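Tyrosyl-DNA phosphodiesterase 2 (Danio rerio, PDB 4F1H) belongs to the endonuclease/exonuclease/phosphatase family of the DNase I-like clan and binds DNA and a magnesium ion in this structure. Local coordinates at residues 7-12 / 225-230; 66-71 / 92-97; 172-177 / 182-187. One frame throughout, in Å; residues are numbered along the deposited sequence. Where two conformers were deposited one is given.

Contact 1 of 3, residues 7-12 / 225-230; sequences ISWNVD and ALIGME
Just past W9, whose ring packs on I227 and G228, N10 OD1 accepts a hydrogen bond from the backbone N of D12 at 2.9 Å. This closes an Asx turn at the end of strand 4-10. The D12 N lies nearly in line with the N10 carbonyl, at a C=O...N angle of 163°. The N10 amide is held at its other end too, because ND2 donates to D152 OD2. N10 also packs on a phosphate of the bound DNA.

The contact belongs to the six-stranded mixed sheet of the DNase I-like fold, a family fold built on two layered sheets. Strands 4-10 and 220-227 both run antiparallel to strand 243-249, which lies between them. They meet through side chains, and through the W9 ring on the backbone of G228, and the CA atoms of I7 and I227 are 9.1 Å apart. Helix 19-33 covers this face: Y33 touches both I7 and I227, while L26 lies against W9. The residues that meet are all buried.

I227 supplies the central methyl. Its CG1 sits between the backbone N and the carbonyl carbon (chi1 57°), and CD1 extends from there toward strand 4-10. The two isoleucine chains cross at about a right angle, and their CD1 atoms meet at 3.7 Å. The same I227 CD1 also reaches W9 CZ3, at 3.9 Å.

The indole is fixed at its polar end. NE1 donates to the carbonyl O of H241, and the ring meets that of Y29 edge-to-face. The benzene end of W9 points at the turn where strand 220-227 ends. G228 has a positive phi there, 90°, and presents bare backbone to the ring. Its CA rests 3.7 Å from W9 CH2, and its N is 4.0 Å from the same carbon.

Contact 2 of 3, residues 66-71 / 92-97; sequences DGYFTG and TQMMRN
R96 grips the hydroxyl of Y68 side-on with two nitrogens. NH2 donates to Y68 OH at 2.8 Å and NE to the same oxygen at 3.2 Å. Both bonds lie in the guanidinium plane, while the tyrosine ring is turned 72° from it. This is the tight part of the contact. The R96 chain bends at chi2 (-53°), which brings NE back to a weak bond with M94 O of its own loop. NH1 donates to H116 O and NH2 also to S119 OG, so the group cannot easily rotate. M94 CB closes in on Y68 OH at 3.6 Å. At the Y68 end a water donates to Y68 O and M94 O, though it has more acceptors within reach than protons.

The other part is loose and runs through water. T70 OG1 and N97 OD1 stand 4.0 Å apart. One water bonds to both; a second accepts from T70 N and donates to N97 OD1 at 2.9 Å. N97 ND2 is held by G63 O.

The contact joins Y68 and the start of strand 69-75 to the loop leading into strand 97-105 of the other sheet. R96 also packs on a thymine base, which places this junction in the DNA-binding site of a DNase I-like fold.

Contact 3 of 3, residues 172-177 / 182-187; sequences DVWEQL and HCRYTW. With nucleotides of chain A.
W174 and R184 meet along the aliphatic part of the arginine. R184 CG lies 3.5 Å from W174 CZ2, and CB and CD flank it against the same ring carbon. The ring also comes close to C183: its CD1 is 3.3 Å from C183 O. In the modelled conformer C183 SG lies at the edge of the indole, but a second conformer makes this detail doubtful.

Y185 lies opposite W174 across the arginine. R184 CG sits 3.8 Å above the Y185 ring plane, toward the rim, and Y185 OH covers one face of the guanidinium. With CG anti to the backbone N (chi1 -176°) and the rest of the chain extended, the arginine reaches the DNA between them. There NH1 donates to OP1 of DG5 of chain A at 3.2 Å, nearly straight at 166°.

Further out, E181 forms a salt bridge with R184 NH1, and Q180 O accepts from W174 NE1. D172 is the N-cap of helix 173-176, with weak bonds from OD1 to the N atoms of W174 and E175. Its OD2 is salt-bridged to R204. The result is a DNA-backbone site: a phosphate-binding arginine held between two aromatic side chains.

Contacts 1 and 3 are neighbours, with centres 13 Å apart. L226 CD1 of strand 220-227 packs on C183 CA at 3.5 Å, so the end of that strand lies against the 182-187 loop. Contacts 1 and 2 reach the same sheet but do not touch, and their nearest atoms are about 7 Å apart. Contacts 2 and 3 lie on opposite sides of the chain's centre, about 25 Å between centres. Each contact has a residue beside the bound DNA. The magnesium is about 7 Å from the R96 side chain and about 10 Å from that of W9. From contact 3, the W187 ring packs on C5' of DT1 of chain A while its NE1 is hydrogen-bonded to D240 OD2.

Contact 1 of 3, residues 7-12 / 225-230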
# COMPACT_ATOMS: atom_id res chain seq x y z
N ILE B 7 -11.34 13.69 18.13
CA ILE B 7 -9.91 13.98 18.19
C ILE B 7 -9.24 12.63 18.28
O ILE B 7 -9.77 11.76 18.95
CB ILE B 7 -9.54 14.84 19.41
CG1 ILE B 7 -9.93 16.30 19.11
CG2 ILE B 7 -8.02 14.70 19.78
CD1 ILE B 7 -9.59 17.28 20.23
N SER B 8 -8.12 12.43 17.58
CA SER B 8 -7.33 11.20 17.76
C SER B 8 -5.90 11.66 18.06
O SER B 8 -5.36 12.57 17.40
CB SER B 8 -7.32 10.35 16.48
OG SER B 8 -6.57 9.14 16.66
N TRP B 9 -5.27 11.06 19.05
CA TRP B 9 -3.94 11.54 19.46
C TRP B 9 -3.15 10.46 20.19
O TRP B 9 -3.62 9.89 21.18
CB TRP B 9 -4.11 12.75 20.38
CG TRP B 9 -2.99 13.76 20.36
CD1 TRP B 9 -1.67 13.58 20.03
CD2 TRP B 9 -3.14 15.15 20.68
NE1 TRP B 9 -0.98 14.79 20.14
CE2 TRP B 9 -1.86 15.75 20.58
CE3 TRP B 9 -4.22 15.92 21.10
CZ2 TRP B 9 -1.64 17.12 20.80
CZ3 TRP B 9 -3.99 17.32 21.36
CH2 TRP B 9 -2.71 17.87 21.20
N ASN B 10 -1.92 10.22 19.73
CA ASN B 10 -0.99 9.41 20.51
C ASN B 10 -0.31 10.38 21.48
O ASN B 10 0.41 11.30 21.06
CB ASN B 10 0.03 8.74 19.55
CG ASN B 10 1.10 7.96 20.28
OD1 ASN B 10 1.51 8.34 21.37
ND2 ASN B 10 1.60 6.89 19.66
N VAL B 11 -0.55 10.16 22.78
CA VAL B 11 -0.13 11.10 23.84
C VAL B 11 1.30 10.90 24.30
O VAL B 11 1.78 11.67 25.14
CB VAL B 11 -1.10 11.09 25.05
CG1 VAL B 11 -2.54 11.33 24.53
CG2 VAL B 11 -1.03 9.74 25.83
N ASP B 12 1.96 9.87 23.77
CA ASP B 12 3.38 9.62 24.09
C ASP B 12 3.59 9.44 25.60
O ASP B 12 4.48 10.04 26.20
CB ASP B 12 4.30 10.72 23.56
CG ASP B 12 5.77 10.30 23.52
OD1 ASP B 12 6.08 9.11 23.77
OD2 ASP B 12 6.61 11.16 23.21
N ALA B 225 -8.13 19.27 11.01
CA ALA B 225 -6.98 20.09 11.37
C ALA B 225 -6.01 19.30 12.22
O ALA B 225 -6.44 18.43 13.00
CB ALA B 225 -7.45 21.31 12.14
N LEU B 226 -4.72 19.62 12.11
CA LEU B 226 -3.76 19.05 13.04
C LEU B 226 -3.57 20.00 14.19
O LEU B 226 -3.47 21.22 14.01
CB LEU B 226 -2.42 18.77 12.36
CG LEU B 226 -2.53 17.83 11.17
CD1 LEU B 226 -1.11 17.55 10.59
CD2 LEU B 226 -3.23 16.50 11.57
N ILE B 227 -3.55 19.46 15.40
CA ILE B 227 -3.49 20.26 16.63
C ILE B 227 -2.29 19.86 17.49
O ILE B 227 -1.67 18.82 17.25
CB ILE B 227 -4.80 20.19 17.44
CG1 ILE B 227 -5.16 18.73 17.82
CG2 ILE B 227 -5.96 20.82 16.66
CD1 ILE B 227 -6.50 18.64 18.67
N GLY B 228 -1.97 20.69 18.48
CA GLY B 228 -0.85 20.43 19.36
C GLY B 228 0.46 21.01 18.89
O GLY B 228 1.50 20.69 19.46
N MET B 229 0.43 21.82 17.85
CA MET B 229 1.65 22.29 17.24
C MET B 229 2.03 23.66 17.81
O MET B 229 2.33 24.59 17.05
CB MET B 229 1.45 22.35 15.73
CG MET B 229 -0.05 22.44 15.28
SD MET B 229 -0.15 21.13 14.08
CE MET B 229 1.11 21.76 13.00
N GLU B 230 1.97 23.77 19.14
CA GLU B 230 2.46 24.93 19.87
C GLU B 230 3.07 24.44 21.19
O GLU B 230 2.50 23.58 21.87
CB GLU B 230 1.26 25.84 20.12
CG GLU B 230 1.54 27.18 20.71
CD GLU B 230 0.26 27.94 20.92
OE1 GLU B 230 -0.22 28.01 22.08
OE2 GLU B 230 -0.30 28.44 19.91

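Contact 2 of 3, residues 66-71 / 92-97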
# COMPACT_ATOMS: atom_id res chain seq x y z
N ASP B 66 -2.52 -1.96 32.35
CA ASP B 66 -1.18 -1.53 32.76
C ASP B 66 -0.32 -1.48 31.51
O ASP B 66 -0.77 -1.80 30.39
CB ASP B 66 -0.54 -2.49 33.80
CG ASP B 66 0.45 -1.77 34.78
OD1 ASP B 66 0.96 -0.66 34.48
OD2 ASP B 66 0.72 -2.32 35.87
N GLY B 67 0.92 -1.06 31.69
CA GLY B 67 1.81 -0.86 30.56
C GLY B 67 1.39 0.41 29.87
O GLY B 67 1.17 1.45 30.54
N TYR B 68 1.33 0.37 28.54
CA TYR B 68 0.71 1.51 27.83
C TYR B 68 -0.37 0.94 26.92
O TYR B 68 -0.31 -0.22 26.50
CB TYR B 68 1.75 2.33 27.03
CG TYR B 68 2.39 1.54 25.91
CD1 TYR B 68 3.53 0.75 26.15
CD2 TYR B 68 1.88 1.58 24.61
CE1 TYR B 68 4.11 -0.00 25.13
CE2 TYR B 68 2.48 0.83 23.56
CZ TYR B 68 3.58 0.05 23.84
OH TYR B 68 4.17 -0.69 22.83
N PHE B 69 -1.37 1.76 26.59
CA PHE B 69 -2.55 1.21 25.93
C PHE B 69 -3.38 2.34 25.33
O PHE B 69 -3.11 3.54 25.55
CB PHE B 69 -3.40 0.41 26.94
CG PHE B 69 -3.54 1.10 28.26
CD1 PHE B 69 -4.55 2.06 28.44
CD2 PHE B 69 -2.66 0.81 29.32
CE1 PHE B 69 -4.69 2.75 29.67
CE2 PHE B 69 -2.81 1.50 30.57
CZ PHE B 69 -3.82 2.45 30.73
N THR B 70 -4.43 1.97 24.61
CA THR B 70 -5.27 2.95 23.91
C THR B 70 -6.47 3.30 24.79
O THR B 70 -6.68 2.65 25.84
CB THR B 70 -5.80 2.35 22.62
OG1 THR B 70 -6.52 1.13 22.93
CG2 THR B 70 -4.58 2.03 21.67
N GLY B 71 -7.25 4.31 24.39
CA GLY B 71 -8.50 4.59 25.09
C GLY B 71 -9.49 5.23 24.14
O GLY B 71 -9.09 5.76 23.11
N THR B 92 1.01 -9.82 17.99
CA THR B 92 1.69 -8.63 18.46
C THR B 92 2.79 -8.94 19.48
O THR B 92 2.65 -9.83 20.36
CB THR B 92 0.71 -7.56 19.06
OG1 THR B 92 1.43 -6.34 19.38
CG2 THR B 92 0.05 -8.06 20.33
N GLN B 93 3.90 -8.22 19.37
CA GLN B 93 4.94 -8.26 20.39
C GLN B 93 4.93 -7.02 21.29
O GLN B 93 5.79 -6.87 22.15
CB GLN B 93 6.33 -8.43 19.75
CG GLN B 93 6.46 -9.76 19.07
CD GLN B 93 6.57 -10.89 20.11
OE1 GLN B 93 7.18 -10.71 21.16
NE2 GLN B 93 6.00 -12.04 19.80
N MET B 94 3.94 -6.14 21.08
CA MET B 94 3.87 -4.85 21.79
C MET B 94 2.50 -4.61 22.43
O MET B 94 2.08 -3.46 22.65
CB MET B 94 4.18 -3.70 20.82
CG MET B 94 5.52 -3.94 20.09
SD MET B 94 6.00 -2.60 18.99
CE MET B 94 7.45 -3.41 18.23
N MET B 95 1.80 -5.71 22.73
CA MET B 95 0.49 -5.65 23.43
C MET B 95 -0.57 -4.81 22.70
O MET B 95 -1.53 -4.32 23.32
CB MET B 95 0.65 -5.25 24.90
CG MET B 95 1.43 -6.27 25.71
SD MET B 95 0.37 -7.75 25.89
CE MET B 95 1.52 -8.96 26.55
N ARG B 96 -0.45 -4.74 21.37
CA ARG B 96 -1.40 -3.97 20.60
C ARG B 96 -2.71 -4.75 20.41
O ARG B 96 -2.75 -6.01 20.45
CB ARG B 96 -0.79 -3.57 19.25
CG ARG B 96 0.60 -2.91 19.42
CD ARG B 96 0.57 -1.72 20.41
NE ARG B 96 1.91 -1.18 20.67
CZ ARG B 96 2.60 -0.41 19.82
NH1 ARG B 96 2.10 -0.12 18.65
NH2 ARG B 96 3.81 0.02 20.14
N ASN B 97 -3.79 -3.99 20.22
CA ASN B 97 -5.09 -4.62 20.07
C ASN B 97 -6.03 -3.66 19.35
O ASN B 97 -5.64 -2.55 18.94
CB ASN B 97 -5.66 -5.08 21.43
CG ASN B 97 -5.73 -3.98 22.48
OD1 ASN B 97 -5.80 -2.75 22.17
ND2 ASN B 97 -5.68 -4.40 23.76
O HOH W 1 0.13 -1.57 23.98
O HOH W 2 -6.44 -0.57 20.89
O HOH W 3 -4.24 -1.19 24.09

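Contact 3 of 3, residues 172-177 / 182-187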
# COMPACT_ATOMS: atom_id res chain seq x y z
N ASP B 172 -9.89 7.00 3.47
CA ASP B 172 -9.01 7.63 4.44
C ASP B 172 -9.44 9.11 4.41
O ASP B 172 -9.43 9.75 3.34
CB ASP B 172 -7.56 7.42 3.96
CG ASP B 172 -6.53 8.21 4.75
OD1 ASP B 172 -6.77 9.41 5.02
OD2 ASP B 172 -5.47 7.61 5.06
N VAL B 173 -9.78 9.69 5.57
CA VAL B 173 -10.36 11.04 5.60
C VAL B 173 -9.42 12.11 5.01
O VAL B 173 -9.86 13.03 4.28
CB VAL B 173 -10.83 11.42 7.04
CG1 VAL B 173 -11.24 12.88 7.14
CG2 VAL B 173 -11.98 10.50 7.47
N TRP B 174 -8.12 12.02 5.32
CA TRP B 174 -7.20 13.00 4.78
C TRP B 174 -7.20 12.95 3.25
O TRP B 174 -7.17 14.00 2.60
CB TRP B 174 -5.78 12.77 5.32
CG TRP B 174 -4.78 13.67 4.72
CD1 TRP B 174 -4.59 14.99 5.04
CD2 TRP B 174 -3.81 13.34 3.71
NE1 TRP B 174 -3.54 15.49 4.29
CE2 TRP B 174 -3.05 14.51 3.47
CE3 TRP B 174 -3.50 12.17 3.00
CZ2 TRP B 174 -2.02 14.56 2.51
CZ3 TRP B 174 -2.47 12.21 2.05
CH2 TRP B 174 -1.74 13.40 1.82
N GLU B 175 -7.23 11.75 2.67
CA GLU B 175 -7.29 11.63 1.20
C GLU B 175 -8.60 12.20 0.68
O GLU B 175 -8.63 12.99 -0.28
CB GLU B 175 -7.18 10.15 0.78
CG GLU B 175 -5.84 9.55 1.14
CD GLU B 175 -5.70 8.11 0.69
OE1 GLU B 175 -6.73 7.45 0.37
OE2 GLU B 175 -4.55 7.63 0.66
N GLN B 176 -9.69 11.83 1.33
CA GLN B 176 -11.02 12.24 0.90
C GLN B 176 -11.16 13.77 0.95
O GLN B 176 -11.86 14.37 0.12
CB GLN B 176 -12.07 11.56 1.79
CG GLN B 176 -13.51 11.72 1.33
CD GLN B 176 -13.80 10.94 0.06
OE1 GLN B 176 -13.13 9.95 -0.25
NE2 GLN B 176 -14.80 11.38 -0.70
N LEU B 177 -10.46 14.41 1.90
CA LEU B 177 -10.54 15.86 2.04
C LEU B 177 -9.59 16.60 1.09
O LEU B 177 -9.49 17.83 1.14
CB LEU B 177 -10.34 16.31 3.49
CG LEU B 177 -11.49 15.98 4.44
CD1 LEU B 177 -11.15 16.36 5.88
CD2 LEU B 177 -12.75 16.71 4.00
N HIS B 182 -0.93 20.85 4.42
CA HIS B 182 -0.64 21.37 5.75
C HIS B 182 -1.40 20.68 6.89
O HIS B 182 -1.31 21.10 8.05
CB HIS B 182 -0.79 22.89 5.77
CG HIS B 182 0.17 23.59 4.85
ND1 HIS B 182 -0.23 24.19 3.67
CD2 HIS B 182 1.51 23.77 4.92
CE1 HIS B 182 0.82 24.71 3.06
NE2 HIS B 182 1.89 24.47 3.80
N CYS B 183 -2.14 19.62 6.56
CA CYS B 183 -2.60 18.69 7.58
C CYS B 183 -2.18 17.25 7.21
O CYS B 183 -2.88 16.28 7.50
CB CYS B 183 -4.11 18.79 7.81
SG CYS B 183 -5.15 18.46 6.36
N ARG B 184 -1.01 17.13 6.58
CA ARG B 184 -0.47 15.82 6.15
C ARG B 184 0.37 15.06 7.20
O ARG B 184 0.01 13.93 7.59
CB ARG B 184 0.41 16.05 4.92
CG ARG B 184 0.95 14.78 4.31
CD ARG B 184 1.63 15.12 2.96
NE ARG B 184 2.27 13.91 2.45
CZ ARG B 184 2.85 13.83 1.26
NH1 ARG B 184 2.84 14.87 0.44
NH2 ARG B 184 3.38 12.68 0.88
N TYR B 185 1.46 15.65 7.65
CA TYR B 185 2.40 14.90 8.49
C TYR B 185 1.96 15.00 9.92
O TYR B 185 1.67 16.11 10.43
CB TYR B 185 3.82 15.47 8.35
CG TYR B 185 4.25 15.48 6.93
CD1 TYR B 185 4.34 14.29 6.21
CD2 TYR B 185 4.52 16.68 6.28
CE1 TYR B 185 4.73 14.28 4.86
CE2 TYR B 185 4.90 16.69 4.94
CZ TYR B 185 5.01 15.49 4.24
OH TYR B 185 5.38 15.50 2.91
N THR B 186 1.90 13.86 10.60
CA THR B 186 1.42 13.83 11.99
C THR B 186 2.53 13.47 12.98
O THR B 186 2.39 13.60 14.20
CB THR B 186 0.23 12.86 12.19
OG1 THR B 186 0.68 11.50 12.07
CG2 THR B 186 -0.93 13.10 11.18
N TRP B 187 3.66 13.02 12.45
CA TRP B 187 4.85 12.77 13.29
C TRP B 187 6.02 13.35 12.49
O TRP B 187 6.37 12.81 11.45
CB TRP B 187 5.03 11.24 13.48
CG TRP B 187 6.05 10.88 14.53
CD1 TRP B 187 5.88 10.82 15.91
CD2 TRP B 187 7.41 10.54 14.29
NE1 TRP B 187 7.07 10.43 16.52
CE2 TRP B 187 8.02 10.27 15.53
CE3 TRP B 187 8.18 10.43 13.12
CZ2 TRP B 187 9.36 9.89 15.64
CZ3 TRP B 187 9.51 10.06 13.23
CH2 TRP B 187 10.08 9.78 14.48
P DA A 4 7.13 9.40 3.01
OP1 DA A 4 5.69 9.18 3.32
OP2 DA A 4 7.89 8.25 2.44
O5' DA A 4 7.34 10.65 2.06
C5' DA A 4 6.72 11.90 2.40
C4' DA A 4 7.15 12.91 1.37
O4' DA A 4 8.55 13.26 1.58
C3' DA A 4 7.06 12.46 -0.10
O3' DA A 4 6.44 13.58 -0.70
C2' DA A 4 8.51 12.27 -0.55
C1' DA A 4 9.20 13.33 0.31
N9 DA A 4 10.61 13.10 0.61
C8 DA A 4 11.26 11.90 0.77
N7 DA A 4 12.54 12.04 1.07
C5 DA A 4 12.73 13.42 1.14
C6 DA A 4 13.88 14.21 1.42
N6 DA A 4 15.09 13.68 1.71
N1 DA A 4 13.73 15.56 1.40
C2 DA A 4 12.52 16.08 1.12
N3 DA A 4 11.38 15.44 0.84
C4 DA A 4 11.55 14.09 0.88
P DG A 5 5.86 13.51 -2.19
OP1 DG A 5 4.58 14.28 -2.21
OP2 DG A 5 5.88 12.08 -2.65
O5' DG A 5 6.96 14.30 -3.02
C5' DG A 5 7.23 15.65 -2.62
C4' DG A 5 8.56 16.17 -3.16
O4' DG A 5 9.70 15.44 -2.62
C3' DG A 5 8.77 16.08 -4.67
O3' DG A 5 9.60 17.17 -5.02
C2' DG A 5 9.57 14.79 -4.83
C1' DG A 5 10.54 15.04 -3.68
N9 DG A 5 11.30 13.88 -3.24
C8 DG A 5 10.91 12.55 -3.25
N7 DG A 5 11.83 11.75 -2.78
C5 DG A 5 12.89 12.59 -2.43
C6 DG A 5 14.16 12.28 -1.86
O6 DG A 5 14.64 11.17 -1.53
N1 DG A 5 14.92 13.45 -1.68
C2 DG A 5 14.50 14.73 -1.99
N2 DG A 5 15.38 15.71 -1.73
N3 DG A 5 13.31 15.02 -2.52
C4 DG A 5 12.57 13.90 -2.71
OP3 DT A 1 4.45 4.21 17.71
P DT A 1 4.91 5.58 17.33
OP1 DT A 1 4.70 6.63 18.32
OP2 DT A 1 4.22 6.09 16.09
O5' DT A 1 6.44 5.42 16.93
C5' DT A 1 7.22 6.62 16.81
C4' DT A 1 8.63 6.18 16.48
O4' DT A 1 9.19 5.66 17.71
C3' DT A 1 8.75 5.07 15.42
O3' DT A 1 10.00 5.25 14.72
C2' DT A 1 8.81 3.80 16.26
C1' DT A 1 9.60 4.30 17.47
N1 DT A 1 9.40 3.47 18.70
C2 DT A 1 10.49 2.83 19.23
O2 DT A 1 11.63 2.88 18.73
N3 DT A 1 10.22 2.09 20.35
C4 DT A 1 8.99 1.94 21.00
O4 DT A 1 8.87 1.24 22.03
C5 DT A 1 7.90 2.65 20.38
C7 DT A 1 6.51 2.55 20.94
C6 DT A 1 8.13 3.38 19.28